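Local coordinates for BamaA.19900.a (Balamuthia mandrillaris, PDB 6VZZ), which probably catalyses the ATP-dependent phosphorylation of glucose to glucose 6-phosphate, the step that brings the sugar into glycolysis, at residues V39-G44 / A77-V82; K271-E276 / H306-L311. All blocks are in the same frame, centred on the assembly; numbering follows the deposited sequence.

Interaction 1: residues V39-G44 / A77-V82; sequences VGVDIG and AFFDSV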
loop_
_atom_site.group_PDB
_atom_site.type_symbol
_atom_site.label_atom_id
_atom_site.label_comp_id
_atom_site.label_asym_id
_atom_site.label_seq_id
_atom_site.Cartn_x
_atom_site.Cartn_y
_atom_site.Cartn_z
ATOM N N VAL A 39 -16.363 -26.377 3.205
ATOM C CA VAL A 39 -15.427 -26.328 4.323
ATOM C C VAL A 39 -14.736 -24.974 4.341
ATOM O O VAL A 39 -14.274 -24.491 3.303
ATOM C CB VAL A 39 -14.378 -27.455 4.234
ATOM C CG1 VAL A 39 -13.342 -27.312 5.357
ATOM C CG2 VAL A 39 -15.047 -28.810 4.288
ATOM N N GLY A 40 -14.653 -24.370 5.517
ATOM C CA GLY A 40 -13.882 -23.150 5.698
ATOM C C GLY A 40 -12.925 -23.302 6.859
ATOM O O GLY A 40 -13.267 -23.889 7.887
ATOM N N VAL A 41 -11.713 -22.771 6.688
ATOM C CA VAL A 41 -10.660 -22.906 7.688
ATOM C C VAL A 41 -10.011 -21.552 7.926
ATOM O O VAL A 41 -9.686 -20.834 6.972
ATOM C CB VAL A 41 -9.590 -23.935 7.276
ATOM C CG1 VAL A 41 -8.611 -24.168 8.429
ATOM C CG2 VAL A 41 -10.244 -25.226 6.870
ATOM N N ASP A 42 -9.815 -21.215 9.202
ATOM C CA ASP A 42 -9.098 -20.020 9.642
ATOM C C ASP A 42 -7.818 -20.500 10.320
ATOM O O ASP A 42 -7.843 -20.932 11.476
ATOM C CB ASP A 42 -9.967 -19.194 10.588
ATOM C CG ASP A 42 -9.215 -18.022 11.219
ATOM O OD1 ASP A 42 -8.119 -17.658 10.735
ATOM O OD2 ASP A 42 -9.731 -17.451 12.207
ATOM N N ILE A 43 -6.701 -20.445 9.602
ATOM C CA ILE A 43 -5.411 -20.862 10.145
ATOM C C ILE A 43 -4.727 -19.612 10.684
ATOM O O ILE A 43 -4.174 -18.812 9.924
ATOM C CB ILE A 43 -4.549 -21.568 9.101
ATOM C CG1 ILE A 43 -5.243 -22.829 8.593
ATOM C CG2 ILE A 43 -3.201 -21.908 9.700
ATOM C CD1 ILE A 43 -4.490 -23.526 7.459
ATOM N N GLY A 44 -4.778 -19.431 12.007
ATOM C CA GLY A 44 -4.071 -18.338 12.641
ATOM C C GLY A 44 -2.677 -18.742 13.082
ATOM O O GLY A 44 -2.273 -19.898 13.006
ATOM N N ALA A 77 -2.343 -33.447 11.136
ATOM C CA ALA A 77 -2.949 -34.425 12.036
ATOM C C ALA A 77 -4.331 -33.968 12.495
ATOM O O ALA A 77 -5.242 -34.786 12.646
ATOM C CB ALA A 77 -2.038 -34.674 13.235
ATOM N N PHE A 78 -4.507 -32.664 12.727
ATOM C CA PHE A 78 -5.827 -32.159 13.086
ATOM C C PHE A 78 -6.805 -32.317 11.929
ATOM O O PHE A 78 -7.941 -32.754 12.131
ATOM C CB PHE A 78 -5.714 -30.698 13.534
ATOM C CG PHE A 78 -7.029 -29.929 13.540
ATOM C CD1 PHE A 78 -7.911 -30.019 14.617
ATOM C CD2 PHE A 78 -7.356 -29.067 12.492
ATOM C CE1 PHE A 78 -9.117 -29.288 14.633
ATOM C CE2 PHE A 78 -8.558 -28.331 12.507
ATOM C CZ PHE A 78 -9.437 -28.443 13.580
ATOM N N PHE A 79 -6.376 -31.996 10.703
ATOM C CA PHE A 79 -7.268 -32.094 9.551
ATOM C C PHE A 79 -7.660 -33.545 9.284
ATOM O O PHE A 79 -8.847 -33.857 9.132
ATOM C CB PHE A 79 -6.610 -31.477 8.312
ATOM C CG PHE A 79 -6.414 -29.983 8.391
ATOM C CD1 PHE A 79 -7.348 -29.171 9.023
ATOM C CD2 PHE A 79 -5.291 -29.390 7.823
ATOM C CE1 PHE A 79 -7.173 -27.784 9.088
ATOM C CE2 PHE A 79 -5.101 -28.011 7.885
ATOM C CZ PHE A 79 -6.048 -27.204 8.515
ATOM N N ASP A 80 -6.672 -34.446 9.212
ATOM C CA ASP A 80 -6.966 -35.872 9.070
ATOM C C ASP A 80 -7.976 -36.333 10.114
ATOM O O ASP A 80 -8.972 -36.989 9.793
ATOM C CB ASP A 80 -5.681 -36.700 9.185
ATOM C CG ASP A 80 -4.746 -36.524 7.990
ATOM O OD1 ASP A 80 -5.178 -35.955 6.962
ATOM O OD2 ASP A 80 -3.571 -36.962 8.081
ATOM N N SER A 81 -7.741 -35.981 11.376
ATOM C CA SER A 81 -8.619 -36.440 12.446
ATOM C C SER A 81 -10.035 -35.909 12.269
ATOM O O SER A 81 -11.003 -36.678 12.264
ATOM C CB SER A 81 -8.061 -36.013 13.799
ATOM O OG SER A 81 -8.959 -36.361 14.828
ATOM N N VAL A 82 -10.179 -34.590 12.126
ATOM C CA VAL A 82 -11.517 -34.025 12.036
ATOM C C VAL A 82 -12.183 -34.396 10.718
ATOM O O VAL A 82 -13.413 -34.455 10.647
ATOM C CB VAL A 82 -11.472 -32.501 12.247
ATOM C CG1 VAL A 82 -10.988 -31.808 10.998
ATOM C CG2 VAL A 82 -12.836 -31.990 12.640
#
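The first strand of an actin-like ATPase domain meets the helix lying over its sheet where Val41 and Ile43 close on the ring of Phe79. The contact is small, burying 97 Å² over both sides, and wholly apolar. The CB of Val41 is directed toward helix 72-90, and the Phe79 side chain comes from the opposite direction. The CG1 branch of Val41, anti to that residue's backbone N (chi1 -173°), reaches the far end of the ring obliquely, with Val41 CG1 3.9 Å from Phe79 CE1. Ile43, two residues on, faces less directly. Its extended outer arm (chi2 175°) carries the methyl across, so that Ile43 CD1 lies at the ring edge, near the ring plane, 4.1 Å from Phe79 CZ. The Val41 and Phe79 side chains together fill the 10.0 Å between the CA atoms of Val41 and Phe79.

Leu99 of the adjoining strand 96-101 touches all three side chains, and Phe136 meets the Phe79 ring edge-to-face. Strand 37-43 is central in its five-stranded mixed sheet, while helix 72-90 carries the chain from edge strand 62-68 to the parallel strand 96-101. This is the helix-on-sheet packing of the ribonuclease H-like fold. Asp42, Ile43 and Gly44 begin the Asp-Ile-Gly-Gly-Thr sequence that leaves the strand, which in sugar kinases of this superfamily is the phosphate 1 motif of the ATP site.

Interaction 2: residues K271-E276 / H306-L311; sequences KWVLDE and HKAMML
The indole of Trp272 has Glu276 CG on one face, 3.5 Å above the plane and offset toward the rim, while Leu311 of the second helix reaches its six-membered ring obliquely. Trp272 and Leu311 cross at about a right angle, and the touch is between Trp272 CZ3 and Leu311 CD1, 3.6 Å apart. Tyr243 meets the same indole edge-to-face. Trp272 has CG anti to the backbone N, which swings the ring over to the second helix, although its CB does not point there directly. At the ring nitrogen, Trp272 NE1 gives Glu276 OE2 a weak, strongly bent bond of 2.9 Å (122° at the hydrogen). The same carboxylate oxygen pairs with Arg239, so the glutamate both lies over the indole and joins it to a charge on helix 234-249.

Next in the chain, Val273 points at the facing helix and is the residue most covered. Its CG2 methyl lies 3.9 Å from Lys307 CG and 4.2 Å from Ala308 CB, touching the lysine by its aliphatic root. Lys307 starts toward Val273 but bends at its second torsion (chi2 58°), leading the ammonium away to a salt bridge with Glu236. The small Ala308 lets the backbones approach, with Val273 CA and Ala308 CA 6.5 Å apart.

The segment axes pass 9.4 Å from each other at 133°, roughly antiparallel but well splayed. Leu240 touches both Trp272 and Leu311, making helix 234-249 the third member of the cluster. Such three-way apolar packing belongs to the helical part of the glucokinase large domain, which lies in sequence between strands 213-216 and 331-335.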
loop_
_atom_site.group_PDB
_atom_site.type_symbol
_atom_site.label_atom_id
_atom_site.label_comp_id
_atom_site.label_asym_id
_atom_site.label_seq_id
_atom_site.Cartn_x
_atom_site.Cartn_y
_atom_site.Cartn_z
ATOM N N LYS A 271 7.626 -5.883 28.956
ATOM C CA LYS A 271 8.885 -6.178 29.642
ATOM C C LYS A 271 9.833 -4.985 29.598
ATOM O O LYS A 271 10.613 -4.784 30.535
ATOM C CB LYS A 271 9.549 -7.422 29.039
ATOM N N TRP A 272 9.765 -4.175 28.538
ATOM C CA TRP A 272 10.573 -2.959 28.475
ATOM C C TRP A 272 10.115 -1.936 29.507
ATOM O O TRP A 272 10.937 -1.345 30.218
ATOM C CB TRP A 272 10.515 -2.364 27.070
ATOM C CG TRP A 272 11.018 -0.964 27.004
ATOM C CD1 TRP A 272 12.322 -0.562 26.953
ATOM C CD2 TRP A 272 10.228 0.230 26.966
ATOM N NE1 TRP A 272 12.392 0.813 26.893
ATOM C CE2 TRP A 272 11.120 1.321 26.902
ATOM C CE3 TRP A 272 8.854 0.483 26.993
ATOM C CZ2 TRP A 272 10.681 2.643 26.860
ATOM C CZ3 TRP A 272 8.419 1.798 26.952
ATOM C CH2 TRP A 272 9.331 2.862 26.885
ATOM N N VAL A 273 8.802 -1.704 29.594
ATOM C CA VAL A 273 8.260 -0.822 30.626
ATOM C C VAL A 273 8.739 -1.259 32.003
ATOM O O VAL A 273 9.140 -0.431 32.830
ATOM C CB VAL A 273 6.721 -0.786 30.547
ATOM C CG1 VAL A 273 6.132 -0.163 31.806
ATOM C CG2 VAL A 273 6.271 -0.029 29.315
ATOM N N LEU A 274 8.736 -2.570 32.260
ATOM C CA LEU A 274 9.154 -3.066 33.568
ATOM C C LEU A 274 10.656 -2.913 33.788
ATOM O O LEU A 274 11.086 -2.672 34.919
ATOM C CB LEU A 274 8.731 -4.526 33.734
ATOM C CG LEU A 274 7.221 -4.786 33.684
ATOM C CD1 LEU A 274 6.907 -6.252 33.912
ATOM C CD2 LEU A 274 6.471 -3.921 34.691
ATOM N N ASP A 275 11.468 -3.046 32.735
ATOM C CA ASP A 275 12.915 -2.913 32.904
ATOM C C ASP A 275 13.304 -1.481 33.232
ATOM O O ASP A 275 14.188 -1.245 34.067
ATOM C CB ASP A 275 13.651 -3.375 31.646
ATOM C CG ASP A 275 13.668 -4.882 31.497
ATOM O OD1 ASP A 275 13.060 -5.574 32.339
ATOM O OD2 ASP A 275 14.291 -5.376 30.533
ATOM N N GLU A 276 12.664 -0.511 32.577
ATOM C CA GLU A 276 12.978 0.886 32.839
ATOM C C GLU A 276 12.529 1.329 34.225
ATOM O O GLU A 276 13.039 2.329 34.742
ATOM C CB GLU A 276 12.349 1.761 31.757
ATOM C CG GLU A 276 12.864 1.428 30.369
ATOM C CD GLU A 276 13.119 2.661 29.532
ATOM O OE1 GLU A 276 12.491 3.705 29.813
ATOM O OE2 GLU A 276 13.955 2.590 28.601
ATOM N N HIS A 306 -0.938 -0.335 31.358
ATOM C CA HIS A 306 -1.469 0.783 30.593
ATOM C C HIS A 306 -0.409 1.373 29.673
ATOM O O HIS A 306 -0.654 1.578 28.478
ATOM C CB HIS A 306 -2.007 1.839 31.556
ATOM C CG HIS A 306 -2.574 3.041 30.877
ATOM N ND1 HIS A 306 -1.805 4.132 30.533
ATOM C CD2 HIS A 306 -3.836 3.327 30.480
ATOM C CE1 HIS A 306 -2.568 5.040 29.953
ATOM N NE2 HIS A 306 -3.805 4.578 29.913
ATOM N N LYS A 307 0.787 1.635 30.212
ATOM C CA LYS A 307 1.848 2.257 29.422
ATOM C C LYS A 307 2.193 1.411 28.201
ATOM O O LYS A 307 2.307 1.931 27.084
ATOM C CB LYS A 307 3.083 2.486 30.300
ATOM C CG LYS A 307 4.209 3.279 29.645
ATOM C CD LYS A 307 3.736 4.657 29.193
ATOM C CE LYS A 307 4.864 5.474 28.551
ATOM N NZ LYS A 307 4.390 6.780 27.999
ATOM N N ALA A 308 2.331 0.096 28.390
ATOM C CA ALA A 308 2.643 -0.788 27.271
ATOM C C ALA A 308 1.496 -0.831 26.266
ATOM O O ALA A 308 1.710 -0.742 25.050
ATOM C CB ALA A 308 2.960 -2.187 27.790
ATOM N N MET A 309 0.266 -0.977 26.756
ATOM C CA MET A 309 -0.887 -1.016 25.864
ATOM C C MET A 309 -1.029 0.294 25.092
ATOM O O MET A 309 -1.368 0.293 23.904
ATOM C CB MET A 309 -2.145 -1.308 26.678
ATOM C CG MET A 309 -3.339 -1.750 25.878
ATOM S SD MET A 309 -3.140 -3.439 25.294
ATOM C CE MET A 309 -4.652 -3.658 24.376
ATOM N N MET A 310 -0.770 1.420 25.761
ATOM C CA MET A 310 -0.741 2.719 25.097
ATOM C C MET A 310 0.194 2.707 23.893
ATOM O O MET A 310 -0.179 3.121 22.790
ATOM C CB MET A 310 -0.310 3.785 26.102
ATOM C CG MET A 310 -0.644 5.205 25.712
ATOM S SD MET A 310 -2.419 5.406 25.491
ATOM C CE MET A 310 -2.501 5.489 23.702
ATOM N N LEU A 311 1.430 2.246 24.093
ATOM C CA LEU A 311 2.389 2.216 22.995
ATOM C C LEU A 311 1.979 1.204 21.940
ATOM O O LEU A 311 2.160 1.438 20.740
ATOM C CB LEU A 311 3.782 1.897 23.525
ATOM C CG LEU A 311 4.436 3.032 24.297
ATOM C CD1 LEU A 311 5.284 2.474 25.405
ATOM C CD2 LEU A 311 5.273 3.858 23.343
#

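Interaction 1 and interaction 2 sit in different parts of the enzyme, their centres 36 Å apart and their nearest atoms about 19 Å, without touching. Residues 39-44 and 77-82 belong to the five-stranded sheet and its covering helix; residues 271-276 and 306-311 belong to the helices of the second domain. The glucose pocket draws on both halves. Interaction 1 is near it: the Ile43 side chain is about 9 Å from a bound glucose, and strand 96-101, bonded to strand 37-43, leads into the pocket residues Ala102 and Gly103. Interaction 2 is related to the pocket through sequence, since the glucose-contacting Glu258 precedes helix 263-276.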